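Local structure of organic hydroperoxide resistance protein OHRB (Bacillus subtilis, 2BJO) at residues A15-S20 with V24-I29; E61-E66 with N113-F118; K65-E70 with R105-E110. The protein takes part in resistance to organic hydroperoxides as a stress-response member of the OsmC/Ohr family, probably reducing them through a reactive cysteine pair. The protein carries 3 engineered substitutions. All coordinates share one frame; numbering follows the deposited sequence.

Interaction 1: residues A15-S20 with V24-I29; sequences AGHITS and VLDFDI
The imidazole of His-17 reaches across to the neighbouring strand and is gripped between two aspartates, Asp-28 and Asp-26. CG of His-17 stands anti to its own N (chi1 -175°), which swings the ring over the facing chain, with the Phe-27 carbonyl oxygen against one face. Both ring nitrogens can then donate within the ring plane. ND1 meets Asp-28 OD1 at 2.9 Å in an almost straight bond, entering from above the carboxylate plane; NE2 meets Asp-26 OD2 at 2.6 Å, nearly in line with that oxygen's C-O bond. Both carboxylates are turned steeply against the ring, the Asp-26 group by 88°. Thr-19 OG1 lies at the ring edge, 3.3 Å from Asp-26 OD2.

The other face of the sheet is apolar. Ile-18 CG1 packs on Phe-27 CB at 4.0 Å, its CD1 comes obliquely to the phenyl ring, and the Ile-18 and Ile-29 side chains cross at about a right angle, CG2 of the first meeting CD1 of the second. Val-8 and Ala-10 of strand 4-11 extend this layer, and Phe-27 also packs on Leu-25 of the second subunit.

The backbones form an antiparallel hairpin in which Ile-18 and Phe-27 are a hydrogen-bonded pair, Ile-18 N to Phe-27 O being 2.7 Å. Near the turn Ser-20 N bonds Leu-25 O, while Ser-20 OG accepts Leu-25 N at 2.8 Å and is hydrogen-bonded to Asp-22 within the turn; a small hydroxyl can serve this tight bend from so close to the backbone.

With a carboxylate oxygen within bonding distance of each ring nitrogen, His-17 is probably doubly protonated; its positive charge would be shared between two acids and its ring rotation fixed by both bonds.

Interaction 2: residues E61-E66 with N113-F118; sequences EHVAKE and NAAHEF
His-62 opens the contact by laying its imidazole against the ring of Phe-118 in an offset stack. The centroids are 4.3 Å apart and the planes differ by 24°. CE1 and CZ of Phe-118 lie over one imidazole face, CE1 displaced toward the rim and 3.4 Å from His-62 CE1. In both residues CG is anti to the backbone N (chi1 178° in His-62), an extension that sends each ring out from its helix to meet the other. Flat rings suit this place because they can lie nearly parallel and touch over several atoms each.

One residue on, Val-63 lies where the backbones come nearest, its CA 6.3 Å from the CA of Ala-115. Its CG1 rests on Ala-114 CB at 3.9 Å, and CG2 faces CB of Ala-115 at 4.4 Å. A branched valine thus straddles two consecutive alanines, whose single methyl groups allow the helices to draw close. No hydrogen bond links the two segments.

The local helix axes pass within 9.0 Å at an angle of 120°, so helix 105-118 lies aslant the C-terminal end of helix 44-65. Earlier turns of the latter continue the interface, with Ala-59 touching Phe-118 and Phe-56 against Ala-115, while Leu-111, from helix 105-118 itself, packs on both Val-63 and Ala-64.

Interaction 3: residues K65-E70 with R105-E110; sequences KEQNIE and REKAQE
Gln-67 holds Glu-110 of helix 105-118 mainly through the nitrogen end of its amide. NE2 donates to Glu-110 OE1 at 2.9 Å, with an N-H...O angle of 165°; the oxygen lies close to the amide plane and is approached on its syn side, 31° out of the carboxylate plane. OE1 of the same amide takes a weak hydrogen bond from Lys-107 NZ at 3.4 Å. Beside this polar pair, CD1 of Ile-69 lies against Lys-107 CD, modelled at a doubtful 3.4 Å, so the lysine offers its aliphatic stem to the isoleucine and its ammonium group to the glutamine.

A salt bridge within the helix closes the circuit, Lys-107 NZ standing 3.2 Å from Glu-110 OE2. Three residues apart, these side chains leave the same side of the helix. Glu-110 runs extended toward Gln-67, whereas Lys-107 folds back after CG to return NZ to the carboxylate; its chain is nearly eclipsed at chi3 (-12°), and the details of the fold may be uncertain. Glutamine suits the meeting point, being able to donate to the acid and accept from the base at once.

Behind the first shell, Leu-103 packs on Ile-69, and a type I turn from Lys-65 to Asn-68 presents Gln-67. Asn-68 has positive phi, a conformation asparagine tolerates well, and its N bonds Lys-65 O at 2.8 Å. With Ile-69 N probably bonded back to Ala-64 O, this is the Schellman motif that terminates helix 44-65.

Interactions 2 and 3 are neighbours, their centres about 8 Å apart. They share Lys-65 and Glu-66, and both join the end of helix 44-65 or the loop after it to helix 105-118: residues 113-118 meet the last helical turns, residues 105-110 the loop. The Schellman motif belongs to both. Interaction 1 lies on the opposite side of the chain's centre, about 32 Å from interaction 2 and 37 Å from interaction 3 between centres, in the hairpin that packs on the second subunit. The Cys-55–Cys-119 disulfide joins helix 44-65 to the residue immediately following helix 105-118, the same helix pair as interaction 2; formed in this oxidised structure, it is consistent with the redox cysteine pair of Ohr proteins.

Interaction 1: residues A15-S20 with V24-I29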
loop_
_atom_site.group_PDB
_atom_site.type_symbol
_atom_site.label_atom_id
_atom_site.label_comp_id
_atom_site.label_asym_id
_atom_site.label_seq_id
_atom_site.Cartn_x
_atom_site.Cartn_y
_atom_site.Cartn_z
ATOM N N ALA A 15 -2.777 -7.199 15.512
ATOM C CA ALA A 15 -3.026 -8.638 15.486
ATOM C C ALA A 15 -4.386 -8.846 14.838
ATOM O O ALA A 15 -5.067 -9.814 15.164
ATOM C CB ALA A 15 -2.971 -9.233 16.885
ATOM N N GLY A 16 -4.795 -7.977 13.919
ATOM C CA GLY A 16 -6.172 -8.045 13.441
ATOM C C GLY A 16 -6.437 -8.871 12.195
ATOM O O GLY A 16 -5.808 -9.896 11.901
ATOM N N HIS A 17 -7.401 -8.393 11.418
ATOM C CA HIS A 17 -7.719 -9.087 10.175
ATOM C C HIS A 17 -8.239 -8.079 9.142
ATOM O O HIS A 17 -8.912 -7.109 9.503
ATOM C CB HIS A 17 -8.720 -10.176 10.568
ATOM C CG HIS A 17 -9.102 -11.101 9.458
ATOM N ND1 HIS A 17 -8.565 -12.364 9.331
ATOM C CD2 HIS A 17 -9.951 -10.939 8.414
ATOM C CE1 HIS A 17 -9.079 -12.947 8.261
ATOM N NE2 HIS A 17 -9.916 -12.103 7.682
ATOM N N ILE A 18 -7.945 -8.329 7.871
ATOM C CA ILE A 18 -8.385 -7.517 6.750
ATOM C C ILE A 18 -9.269 -8.360 5.844
ATOM O O ILE A 18 -8.940 -9.517 5.541
ATOM C CB ILE A 18 -7.245 -6.902 5.887
ATOM C CG1 ILE A 18 -6.166 -7.933 5.535
ATOM C CG2 ILE A 18 -6.646 -5.681 6.573
ATOM C CD1 ILE A 18 -5.225 -7.449 4.455
ATOM N N THR A 19 -10.389 -7.768 5.438
ATOM C CA THR A 19 -11.212 -8.374 4.402
ATOM C C THR A 19 -11.587 -7.311 3.365
ATOM O O THR A 19 -12.172 -6.276 3.693
ATOM C CB THR A 19 -12.462 -9.044 5.010
ATOM O OG1 THR A 19 -12.036 -9.859 6.097
ATOM C CG2 THR A 19 -13.123 -9.985 4.010
ATOM N N SER A 20 -11.238 -7.538 2.099
ATOM C CA SER A 20 -11.654 -6.596 1.059
ATOM C C SER A 20 -13.188 -6.734 0.938
ATOM O O SER A 20 -13.788 -7.752 1.304
ATOM C CB SER A 20 -10.876 -6.787 -0.239
ATOM O OG SER A 20 -11.109 -8.065 -0.812
ATOM N N VAL A 24 -11.530 -10.756 -2.104
ATOM C CA VAL A 24 -10.284 -11.132 -2.778
ATOM C C VAL A 24 -9.183 -11.113 -1.722
ATOM O O VAL A 24 -8.398 -12.065 -1.675
ATOM C CB VAL A 24 -9.988 -10.263 -4.021
ATOM C CG1 VAL A 24 -8.589 -10.544 -4.547
ATOM C CG2 VAL A 24 -11.031 -10.479 -5.117
ATOM N N LEU A 25 -9.145 -10.084 -0.876
ATOM C CA LEU A 25 -8.176 -10.044 0.244
ATOM C C LEU A 25 -8.785 -10.495 1.575
ATOM O O LEU A 25 -9.781 -9.961 2.054
ATOM C CB LEU A 25 -7.560 -8.647 0.402
ATOM C CG LEU A 25 -6.917 -8.009 -0.831
ATOM C CD1 LEU A 25 -6.310 -6.620 -0.512
ATOM C CD2 LEU A 25 -5.865 -8.885 -1.517
ATOM N N ASP A 26 -8.226 -11.513 2.214
ATOM C CA ASP A 26 -8.869 -12.021 3.435
ATOM C C ASP A 26 -7.732 -12.586 4.278
ATOM O O ASP A 26 -7.342 -13.713 4.067
ATOM C CB ASP A 26 -9.947 -13.044 3.092
ATOM C CG ASP A 26 -10.878 -13.358 4.249
ATOM O OD1 ASP A 26 -11.760 -14.202 4.024
ATOM O OD2 ASP A 26 -10.788 -12.796 5.361
ATOM N N PHE A 27 -7.185 -11.797 5.193
ATOM C CA PHE A 27 -5.986 -12.204 5.909
ATOM C C PHE A 27 -5.941 -11.660 7.315
ATOM O O PHE A 27 -6.400 -10.549 7.579
ATOM C CB PHE A 27 -4.668 -11.670 5.305
ATOM C CG PHE A 27 -4.454 -12.005 3.868
ATOM C CD1 PHE A 27 -4.893 -11.145 2.873
ATOM C CD2 PHE A 27 -3.812 -13.187 3.514
ATOM C CE1 PHE A 27 -4.689 -11.467 1.531
ATOM C CE2 PHE A 27 -3.599 -13.542 2.186
ATOM C CZ PHE A 27 -4.050 -12.672 1.196
ATOM N N ASP A 28 -5.325 -12.474 8.166
ATOM C CA ASP A 28 -4.843 -11.961 9.440
ATOM C C ASP A 28 -3.680 -10.998 9.215
ATOM O O ASP A 28 -2.959 -11.131 8.236
ATOM C CB ASP A 28 -4.339 -13.064 10.362
ATOM C CG ASP A 28 -5.407 -14.069 10.712
ATOM O OD1 ASP A 28 -6.518 -13.628 11.022
ATOM O OD2 ASP A 28 -5.139 -15.288 10.693
ATOM N N ILE A 29 -3.521 -10.077 10.160
ATOM C CA ILE A 29 -2.406 -9.160 10.284
ATOM C C ILE A 29 -1.567 -9.804 11.375
ATOM O O ILE A 29 -2.068 -10.052 12.478
ATOM C CB ILE A 29 -2.852 -7.729 10.631
ATOM C CG1 ILE A 29 -3.794 -7.189 9.531
ATOM C CG2 ILE A 29 -1.662 -6.822 10.868
ATOM C CD1 ILE A 29 -3.195 -6.985 8.130
#

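Interaction 2: residues E61-E66 with N113-F118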
loop_
_atom_site.group_PDB
_atom_site.type_symbol
_atom_site.label_atom_id
_atom_site.label_comp_id
_atom_site.label_asym_id
_atom_site.label_seq_id
_atom_site.Cartn_x
_atom_site.Cartn_y
_atom_site.Cartn_z
ATOM N N GLU A 61 5.205 -0.490 -17.820
ATOM C CA GLU A 61 4.482 -0.970 -18.994
ATOM C C GLU A 61 3.833 0.152 -19.791
ATOM O O GLU A 61 3.902 0.150 -21.021
ATOM C CB GLU A 61 3.362 -1.926 -18.580
ATOM C CG GLU A 61 2.458 -2.460 -19.662
ATOM C CD GLU A 61 1.365 -3.284 -19.007
ATOM O OE1 GLU A 61 1.366 -4.509 -19.153
ATOM O OE2 GLU A 61 0.503 -2.733 -18.304
ATOM N N HIS A 62 3.195 1.091 -19.095
ATOM C CA HIS A 62 2.620 2.260 -19.763
ATOM C C HIS A 62 3.685 3.148 -20.429
ATOM O O HIS A 62 3.463 3.634 -21.517
ATOM C CB HIS A 62 1.769 3.054 -18.749
ATOM C CG HIS A 62 1.162 4.300 -19.311
ATOM N ND1 HIS A 62 1.868 5.478 -19.465
ATOM C CD2 HIS A 62 -0.083 4.549 -19.778
ATOM C CE1 HIS A 62 1.091 6.401 -19.998
ATOM N NE2 HIS A 62 -0.098 5.861 -20.191
ATOM N N VAL A 63 4.839 3.397 -19.814
ATOM C CA VAL A 63 5.844 4.306 -20.394
ATOM C C VAL A 63 6.511 3.668 -21.620
ATOM O O VAL A 63 6.852 4.330 -22.597
ATOM C CB VAL A 63 6.866 4.898 -19.389
ATOM C CG1 VAL A 63 6.136 5.783 -18.420
ATOM C CG2 VAL A 63 7.665 3.836 -18.682
ATOM N N ALA A 64 6.673 2.356 -21.539
ATOM C CA ALA A 64 7.212 1.536 -22.609
ATOM C C ALA A 64 6.241 1.529 -23.784
ATOM O O ALA A 64 6.659 1.685 -24.937
ATOM C CB ALA A 64 7.489 0.149 -22.088
ATOM N N LYS A 65 4.955 1.341 -23.487
ATOM C CA LYS A 65 3.910 1.338 -24.508
ATOM C C LYS A 65 3.898 2.568 -25.401
ATOM O O LYS A 65 3.767 2.470 -26.620
ATOM C CB LYS A 65 2.538 1.284 -23.840
ATOM C CG LYS A 65 1.803 0.021 -24.134
ATOM C CD LYS A 65 0.981 0.113 -25.426
ATOM C CE LYS A 65 0.221 -1.216 -25.667
ATOM N NZ LYS A 65 -1.224 -1.166 -26.129
ATOM N N GLU A 66 4.018 3.713 -24.738
ATOM C CA GLU A 66 4.221 5.023 -25.345
ATOM C C GLU A 66 5.312 5.103 -26.425
ATOM O O GLU A 66 5.247 5.961 -27.305
ATOM C CB GLU A 66 4.504 6.026 -24.217
ATOM C CG GLU A 66 3.288 6.490 -23.445
ATOM C CD GLU A 66 2.387 7.369 -24.306
ATOM O OE1 GLU A 66 1.191 7.000 -24.407
ATOM O OE2 GLU A 66 2.857 8.386 -24.888
ATOM N N ASN A 113 13.016 5.669 -14.762
ATOM C CA ASN A 113 12.850 7.040 -14.296
ATOM C C ASN A 113 11.473 7.557 -14.688
ATOM O O ASN A 113 10.789 8.118 -13.839
ATOM C CB ASN A 113 13.933 7.955 -14.832
ATOM C CG ASN A 113 15.323 7.563 -14.380
ATOM O OD1 ASN A 113 15.503 6.951 -13.336
ATOM N ND2 ASN A 113 16.330 7.922 -15.179
ATOM N N ALA A 114 11.063 7.355 -15.943
ATOM C CA ALA A 114 9.744 7.781 -16.379
ATOM C C ALA A 114 8.617 7.143 -15.545
ATOM O O ALA A 114 7.663 7.800 -15.106
ATOM C CB ALA A 114 9.612 7.526 -17.881
ATOM N N ALA A 115 8.737 5.843 -15.302
ATOM C CA ALA A 115 7.831 5.095 -14.453
ATOM C C ALA A 115 7.735 5.681 -13.051
ATOM O O ALA A 115 6.647 5.717 -12.496
ATOM C CB ALA A 115 8.234 3.618 -14.363
ATOM N N HIS A 116 8.850 6.127 -12.481
ATOM C CA HIS A 116 8.850 6.735 -11.158
ATOM C C HIS A 116 8.132 8.073 -11.146
ATOM O O HIS A 116 7.670 8.504 -10.107
ATOM C CB HIS A 116 10.286 6.918 -10.663
ATOM C CG HIS A 116 10.409 7.121 -9.188
ATOM N ND1 HIS A 116 11.243 8.066 -8.625
ATOM C CD2 HIS A 116 9.802 6.501 -8.153
ATOM C CE1 HIS A 116 11.149 8.014 -7.311
ATOM N NE2 HIS A 116 10.286 7.068 -6.998
ATOM N N GLU A 117 8.050 8.757 -12.276
ATOM C CA GLU A 117 7.331 10.022 -12.327
ATOM C C GLU A 117 5.836 9.733 -12.518
ATOM O O GLU A 117 5.001 10.498 -12.037
ATOM C CB GLU A 117 8.000 10.969 -13.351
ATOM C CG GLU A 117 9.550 11.176 -13.305
ATOM C CD GLU A 117 10.346 10.972 -11.985
ATOM O OE1 GLU A 117 11.435 10.321 -11.990
ATOM O OE2 GLU A 117 9.947 11.431 -10.889
ATOM N N PHE A 118 5.453 8.637 -13.174
ATOM C CA PHE A 118 4.049 8.263 -13.417
ATOM C C PHE A 118 3.291 7.476 -12.333
ATOM O O PHE A 118 2.133 7.782 -12.080
ATOM C CB PHE A 118 4.023 7.515 -14.759
ATOM C CG PHE A 118 2.688 7.015 -15.218
ATOM C CD1 PHE A 118 2.012 7.666 -16.242
ATOM C CD2 PHE A 118 2.099 5.884 -14.652
ATOM C CE1 PHE A 118 0.762 7.210 -16.696
ATOM C CE2 PHE A 118 0.869 5.437 -15.101
ATOM C CZ PHE A 118 0.193 6.086 -16.118
#

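Interaction 3: residues K65-E70 with R105-E110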
loop_
_atom_site.group_PDB
_atom_site.type_symbol
_atom_site.label_atom_id
_atom_site.label_comp_id
_atom_site.label_asym_id
_atom_site.label_seq_id
_atom_site.Cartn_x
_atom_site.Cartn_y
_atom_site.Cartn_z
ATOM N N LYS A 65 4.955 1.341 -23.487
ATOM C CA LYS A 65 3.910 1.338 -24.508
ATOM C C LYS A 65 3.898 2.568 -25.401
ATOM O O LYS A 65 3.767 2.470 -26.620
ATOM C CB LYS A 65 2.538 1.284 -23.840
ATOM C CG LYS A 65 1.803 0.021 -24.134
ATOM C CD LYS A 65 0.981 0.113 -25.426
ATOM C CE LYS A 65 0.221 -1.216 -25.667
ATOM N NZ LYS A 65 -1.224 -1.166 -26.129
ATOM N N GLU A 66 4.018 3.713 -24.738
ATOM C CA GLU A 66 4.221 5.023 -25.345
ATOM C C GLU A 66 5.312 5.103 -26.425
ATOM O O GLU A 66 5.247 5.961 -27.305
ATOM C CB GLU A 66 4.504 6.026 -24.217
ATOM C CG GLU A 66 3.288 6.490 -23.445
ATOM C CD GLU A 66 2.387 7.369 -24.306
ATOM O OE1 GLU A 66 1.191 7.000 -24.407
ATOM O OE2 GLU A 66 2.857 8.386 -24.888
ATOM N N GLN A 67 6.312 4.232 -26.328
ATOM C CA GLN A 67 7.420 4.064 -27.265
ATOM C C GLN A 67 7.346 2.791 -28.122
ATOM O O GLN A 67 8.316 2.433 -28.788
ATOM C CB GLN A 67 8.719 4.095 -26.451
ATOM C CG GLN A 67 8.906 5.449 -25.800
ATOM C CD GLN A 67 10.295 5.671 -25.249
ATOM O OE1 GLN A 67 11.288 5.308 -25.897
ATOM N NE2 GLN A 67 10.370 6.261 -24.051
ATOM N N ASN A 68 6.184 2.134 -28.082
ATOM C CA ASN A 68 5.860 0.837 -28.715
ATOM C C ASN A 68 6.757 -0.332 -28.300
ATOM O O ASN A 68 7.043 -1.243 -29.085
ATOM C CB ASN A 68 5.782 0.976 -30.235
ATOM C CG ASN A 68 4.812 2.065 -30.618
ATOM O OD1 ASN A 68 3.653 1.741 -30.858
ATOM N ND2 ASN A 68 5.236 3.329 -30.628
ATOM N N ILE A 69 7.173 -0.266 -27.038
ATOM C CA ILE A 69 8.054 -1.264 -26.453
ATOM C C ILE A 69 7.203 -2.192 -25.585
ATOM O O ILE A 69 6.415 -1.738 -24.768
ATOM C CB ILE A 69 9.227 -0.609 -25.683
ATOM C CG1 ILE A 69 10.102 0.200 -26.636
ATOM C CG2 ILE A 69 10.124 -1.654 -24.984
ATOM C CD1 ILE A 69 11.105 1.139 -26.010
ATOM N N GLU A 70 7.372 -3.494 -25.777
ATOM C CA GLU A 70 6.760 -4.538 -24.979
ATOM C C GLU A 70 7.780 -4.952 -23.939
ATOM O O GLU A 70 8.875 -5.330 -24.319
ATOM C CB GLU A 70 6.458 -5.773 -25.830
ATOM C CG GLU A 70 5.447 -5.550 -26.949
ATOM C CD GLU A 70 4.068 -5.285 -26.397
ATOM O OE1 GLU A 70 3.632 -6.055 -25.518
ATOM O OE2 GLU A 70 3.414 -4.308 -26.819
ATOM N N ARG A 105 19.775 -1.844 -21.511
ATOM C CA ARG A 105 19.970 -1.161 -20.247
ATOM C C ARG A 105 19.755 0.356 -20.290
ATOM O O ARG A 105 19.089 0.880 -19.389
ATOM C CB ARG A 105 21.350 -1.493 -19.672
ATOM C CG ARG A 105 21.394 -1.178 -18.191
ATOM C CD ARG A 105 22.813 -0.941 -17.760
ATOM N NE ARG A 105 22.761 -0.087 -16.580
ATOM C CZ ARG A 105 22.758 -0.533 -15.340
ATOM N NH1 ARG A 105 22.800 -1.844 -15.107
ATOM N NH2 ARG A 105 22.716 0.360 -14.356
ATOM N N GLU A 106 20.299 1.039 -21.293
ATOM C CA GLU A 106 20.095 2.475 -21.459
ATOM C C GLU A 106 18.600 2.752 -21.488
ATOM O O GLU A 106 18.121 3.692 -20.890
ATOM C CB GLU A 106 20.476 3.124 -22.799
ATOM C CG GLU A 106 21.655 2.705 -23.587
ATOM C CD GLU A 106 21.570 1.394 -24.324
ATOM O OE1 GLU A 106 21.697 1.403 -25.573
ATOM O OE2 GLU A 106 21.434 0.403 -23.579
ATOM N N LYS A 107 17.866 1.941 -22.232
ATOM C CA LYS A 107 16.417 2.131 -22.325
ATOM C C LYS A 107 15.728 1.820 -21.010
ATOM O O LYS A 107 14.813 2.551 -20.596
ATOM C CB LYS A 107 15.865 1.315 -23.508
ATOM C CG LYS A 107 14.369 1.210 -23.597
ATOM C CD LYS A 107 13.528 2.421 -23.996
ATOM C CE LYS A 107 14.070 3.823 -24.059
ATOM N NZ LYS A 107 14.517 4.207 -25.426
ATOM N N ALA A 108 16.166 0.725 -20.384
ATOM C CA ALA A 108 15.650 0.349 -19.056
ATOM C C ALA A 108 15.791 1.519 -18.057
ATOM O O ALA A 108 14.805 1.869 -17.382
ATOM C CB ALA A 108 16.296 -0.950 -18.534
ATOM N N GLN A 109 16.985 2.109 -17.987
ATOM C CA GLN A 109 17.236 3.264 -17.120
ATOM C C GLN A 109 16.233 4.388 -17.390
ATOM O O GLN A 109 15.627 4.936 -16.461
ATOM C CB GLN A 109 18.653 3.826 -17.274
ATOM C CG GLN A 109 18.983 4.887 -16.204
ATOM C CD GLN A 109 18.980 4.240 -14.820
ATOM O OE1 GLN A 109 18.057 4.407 -14.014
ATOM N NE2 GLN A 109 20.012 3.449 -14.568
ATOM N N GLU A 110 16.061 4.707 -18.667
ATOM C CA GLU A 110 15.145 5.780 -19.045
ATOM C C GLU A 110 13.714 5.493 -18.620
ATOM O O GLU A 110 13.073 6.373 -18.052
ATOM C CB GLU A 110 15.211 6.017 -20.558
ATOM C CG GLU A 110 14.301 7.106 -21.123
ATOM C CD GLU A 110 14.111 6.932 -22.616
ATOM O OE1 GLU A 110 12.991 7.195 -23.108
ATOM O OE2 GLU A 110 15.081 6.519 -23.287
#